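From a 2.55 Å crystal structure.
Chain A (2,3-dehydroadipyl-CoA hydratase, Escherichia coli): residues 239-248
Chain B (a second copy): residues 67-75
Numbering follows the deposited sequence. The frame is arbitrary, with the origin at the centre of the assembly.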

# COMPACT_ATOMS: atom_id res chain seq x y z
N ASP A 239 3.78 -18.78 -28.54
CA ASP A 239 2.47 -19.40 -28.34
C ASP A 239 1.32 -18.41 -28.51
O ASP A 239 0.23 -18.79 -28.87
CB ASP A 239 2.40 -20.08 -26.97
CG ASP A 239 3.29 -21.31 -26.88
OD1 ASP A 239 3.46 -21.99 -27.91
OD2 ASP A 239 3.83 -21.59 -25.78
N ARG A 240 1.57 -17.13 -28.27
CA ARG A 240 0.55 -16.12 -28.54
C ARG A 240 0.13 -16.23 -29.99
O ARG A 240 -1.06 -16.24 -30.31
CB ARG A 240 1.08 -14.72 -28.25
CG ARG A 240 0.10 -13.62 -28.50
CD ARG A 240 0.74 -12.29 -28.12
NE ARG A 240 -0.15 -11.14 -28.25
CZ ARG A 240 -0.23 -10.38 -29.34
NH1 ARG A 240 0.53 -10.64 -30.39
NH2 ARG A 240 -1.08 -9.36 -29.37
N HIS A 241 1.13 -16.30 -30.87
CA HIS A 241 0.91 -16.55 -32.29
C HIS A 241 0.11 -17.83 -32.51
O HIS A 241 -0.90 -17.83 -33.23
CB HIS A 241 2.25 -16.64 -33.03
CG HIS A 241 2.12 -16.88 -34.49
ND1 HIS A 241 1.81 -18.13 -35.03
CD2 HIS A 241 2.25 -16.05 -35.56
CE1 HIS A 241 1.75 -18.04 -36.34
NE2 HIS A 241 2.01 -16.79 -36.70
N GLU A 242 0.55 -18.92 -31.89
CA GLU A 242 -0.08 -20.23 -32.05
C GLU A 242 -1.52 -20.24 -31.52
O GLU A 242 -2.43 -20.73 -32.18
CB GLU A 242 0.75 -21.33 -31.37
CG GLU A 242 0.16 -22.74 -31.50
CD GLU A 242 0.11 -23.23 -32.94
OE1 GLU A 242 0.75 -22.60 -33.81
OE2 GLU A 242 -0.57 -24.24 -33.20
N GLY A 243 -1.70 -19.71 -30.32
CA GLY A 243 -3.00 -19.64 -29.68
C GLY A 243 -4.09 -19.00 -30.52
O GLY A 243 -5.21 -19.51 -30.56
N ILE A 244 -3.78 -17.88 -31.19
CA ILE A 244 -4.79 -17.17 -31.98
C ILE A 244 -4.87 -17.64 -33.43
O ILE A 244 -5.89 -17.43 -34.11
CB ILE A 244 -4.58 -15.63 -31.99
CG1 ILE A 244 -3.26 -15.28 -32.67
CG2 ILE A 244 -4.64 -15.07 -30.58
CD1 ILE A 244 -3.23 -13.89 -33.25
N SER A 245 -3.80 -18.27 -33.91
CA SER A 245 -3.79 -18.90 -35.22
C SER A 245 -4.70 -20.12 -35.17
O SER A 245 -5.61 -20.27 -35.98
CB SER A 245 -2.38 -19.36 -35.58
OG SER A 245 -2.42 -20.44 -36.50
N ALA A 246 -4.44 -20.97 -34.18
CA ALA A 246 -5.23 -22.16 -33.96
C ALA A 246 -6.69 -21.80 -33.70
O ALA A 246 -7.58 -22.61 -33.94
CB ALA A 246 -4.66 -22.95 -32.79
N PHE A 247 -6.93 -20.59 -33.22
CA PHE A 247 -8.30 -20.13 -32.95
C PHE A 247 -8.98 -19.56 -34.19
O PHE A 247 -10.16 -19.80 -34.42
CB PHE A 247 -8.31 -19.08 -31.83
CG PHE A 247 -9.65 -18.40 -31.65
CD1 PHE A 247 -10.60 -18.91 -30.78
CD2 PHE A 247 -9.95 -17.24 -32.35
CE1 PHE A 247 -11.84 -18.28 -30.61
CE2 PHE A 247 -11.18 -16.60 -32.19
CZ PHE A 247 -12.13 -17.13 -31.31
N LEU A 248 -8.23 -18.81 -34.99
CA LEU A 248 -8.78 -18.18 -36.19
C LEU A 248 -8.99 -19.20 -37.32
O LEU A 248 -9.96 -19.12 -38.07
CB LEU A 248 -7.92 -16.99 -36.63
CG LEU A 248 -8.49 -16.13 -37.77
CD1 LEU A 248 -8.15 -14.66 -37.59
CD2 LEU A 248 -8.01 -16.64 -39.13
N ASP B 67 -11.17 -5.92 -31.59
CA ASP B 67 -10.73 -6.36 -32.91
C ASP B 67 -9.48 -7.22 -32.79
O ASP B 67 -8.47 -6.79 -32.25
CB ASP B 67 -10.48 -5.18 -33.85
CG ASP B 67 -11.50 -5.10 -34.98
OD1 ASP B 67 -12.69 -5.41 -34.75
OD2 ASP B 67 -11.09 -4.71 -36.10
N LEU B 68 -9.57 -8.45 -33.28
CA LEU B 68 -8.51 -9.43 -33.12
C LEU B 68 -7.32 -9.17 -34.05
O LEU B 68 -6.20 -9.62 -33.78
CB LEU B 68 -9.06 -10.84 -33.34
CG LEU B 68 -8.17 -11.97 -32.84
CD1 LEU B 68 -7.76 -11.71 -31.40
CD2 LEU B 68 -8.87 -13.30 -32.97
N ASN B 69 -7.58 -8.46 -35.14
CA ASN B 69 -6.54 -8.12 -36.11
C ASN B 69 -5.67 -6.99 -35.59
O ASN B 69 -4.44 -7.03 -35.72
CB ASN B 69 -7.17 -7.66 -37.43
CG ASN B 69 -8.15 -8.66 -37.98
OD1 ASN B 69 -9.21 -8.92 -37.39
ND2 ASN B 69 -7.83 -9.23 -39.14
N GLU B 70 -6.32 -5.99 -35.02
CA GLU B 70 -5.62 -4.82 -34.51
C GLU B 70 -4.66 -5.24 -33.42
O GLU B 70 -3.69 -4.53 -33.13
CB GLU B 70 -6.63 -3.81 -33.98
CG GLU B 70 -7.45 -3.14 -35.06
CD GLU B 70 -8.35 -2.04 -34.53
OE1 GLU B 70 -8.52 -1.96 -33.30
OE2 GLU B 70 -8.90 -1.26 -35.34
N MET B 71 -4.93 -6.40 -32.82
CA MET B 71 -4.09 -6.87 -31.73
C MET B 71 -2.98 -7.79 -32.22
O MET B 71 -1.93 -7.89 -31.58
CB MET B 71 -4.91 -7.55 -30.63
CG MET B 71 -4.08 -7.88 -29.37
SD MET B 71 -5.02 -9.08 -28.47
CE MET B 71 -3.68 -9.48 -27.30
N ALA B 72 -3.19 -8.43 -33.37
CA ALA B 72 -2.18 -9.32 -33.94
C ALA B 72 -1.01 -8.55 -34.55
O ALA B 72 0.15 -8.86 -34.26
CB ALA B 72 -2.82 -10.22 -34.97
N GLU B 73 -1.31 -7.55 -35.38
CA GLU B 73 -0.27 -6.79 -36.07
C GLU B 73 0.57 -5.95 -35.11
O GLU B 73 1.30 -5.04 -35.52
CB GLU B 73 -0.87 -5.92 -37.18
CG GLU B 73 -1.87 -4.89 -36.70
CD GLU B 73 -2.59 -4.22 -37.86
OE1 GLU B 73 -3.25 -3.19 -37.64
OE2 GLU B 73 -2.48 -4.74 -38.99
N LYS B 74 0.45 -6.27 -33.83
CA LYS B 74 1.30 -5.67 -32.81
C LYS B 74 2.27 -6.73 -32.31
O LYS B 74 1.86 -7.77 -31.81
CB LYS B 74 0.44 -5.14 -31.67
CG LYS B 74 -0.53 -4.05 -32.09
CD LYS B 74 -1.10 -3.32 -30.88
CE LYS B 74 -1.87 -2.09 -31.30
NZ LYS B 74 -3.23 -2.07 -30.69
N ASP B 75 3.57 -6.46 -32.49
CA ASP B 75 4.62 -7.35 -32.02
C ASP B 75 5.18 -6.84 -30.71
O ASP B 75 4.75 -5.78 -30.23
CB ASP B 75 5.75 -7.42 -33.04
CG ASP B 75 5.29 -7.89 -34.39
OD1 ASP B 75 4.26 -8.60 -34.47
OD2 ASP B 75 5.97 -7.56 -35.39

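Three residues account for most of the surface covered in this contact: Arg A240 (85 Å²), Leu B68 (73 Å²) and Ile A244 (50 Å²), out of 337 Å² summed over both sides. The two segments run nearly antiparallel, with 155° between the N-to-C directions of the chain A helix and the short, weakly bonded helix of chain B. Their axes come no nearer than 12.1 Å, so the backbones do not pack directly and side chains must span the gap.

Arg A240 spans it most fully. Its CA-to-CB bond points toward chain B, and chi1, chi2 and chi3 are all t (180°, 178° and -177°), which gives a fully extended aliphatic chain and carries the guanidinium to the far side. There NH2 donates a hydrogen bond to the backbone O of Met B71, with an NH2 to O distance of 2.8 Å and an N-H...acceptor angle of 158°. The acceptor lies at the edge of the guanidinium, near its plane, as expected where N-H bonds radiate outward. This is the hydrogen bond the geometry establishes clearly. The acceptor is a main-chain carbonyl, so the bond does not draw on a side-chain functional group of chain B. Arg A240 NH1 also lies 3.5 Å from Lys B74 O, a proximity that the geometry leaves open. The side chain of Met B71 leaves its backbone sideways, yet its end comes nearer: Met B71 CE is 3.3 Å from Arg A240 NH2, so the same nitrogen that binds the carbonyl has the methyl group close by.

One helical turn on, Ile A244 presents its side chain on the same side as Arg A240, a consequence of the i to i+4 spacing; the backbone bond from Ile A244 N to Arg A240 O, 3.3 Å, links the two positions. With chi1 p (64°) and chi2 t (155°), its CD1 reaches to 4.1 Å from Ala B72 CB, an apolar contact at van der Waals range.

Leu B68 adds a second apolar contact, earlier in the chain B stretch. Its CA-to-CB bond points toward chain A, and its CD2 lies 4.1 Å from Phe A247 CE2, approaching the ring obliquely. In keeping with the near-antiparallel sense, Arg A240 lies by Met B71 to Lys B74 and Phe A247, further on in chain A, meets the earlier Leu B68; the order is not strict, since Ile A244 touches Ala B72.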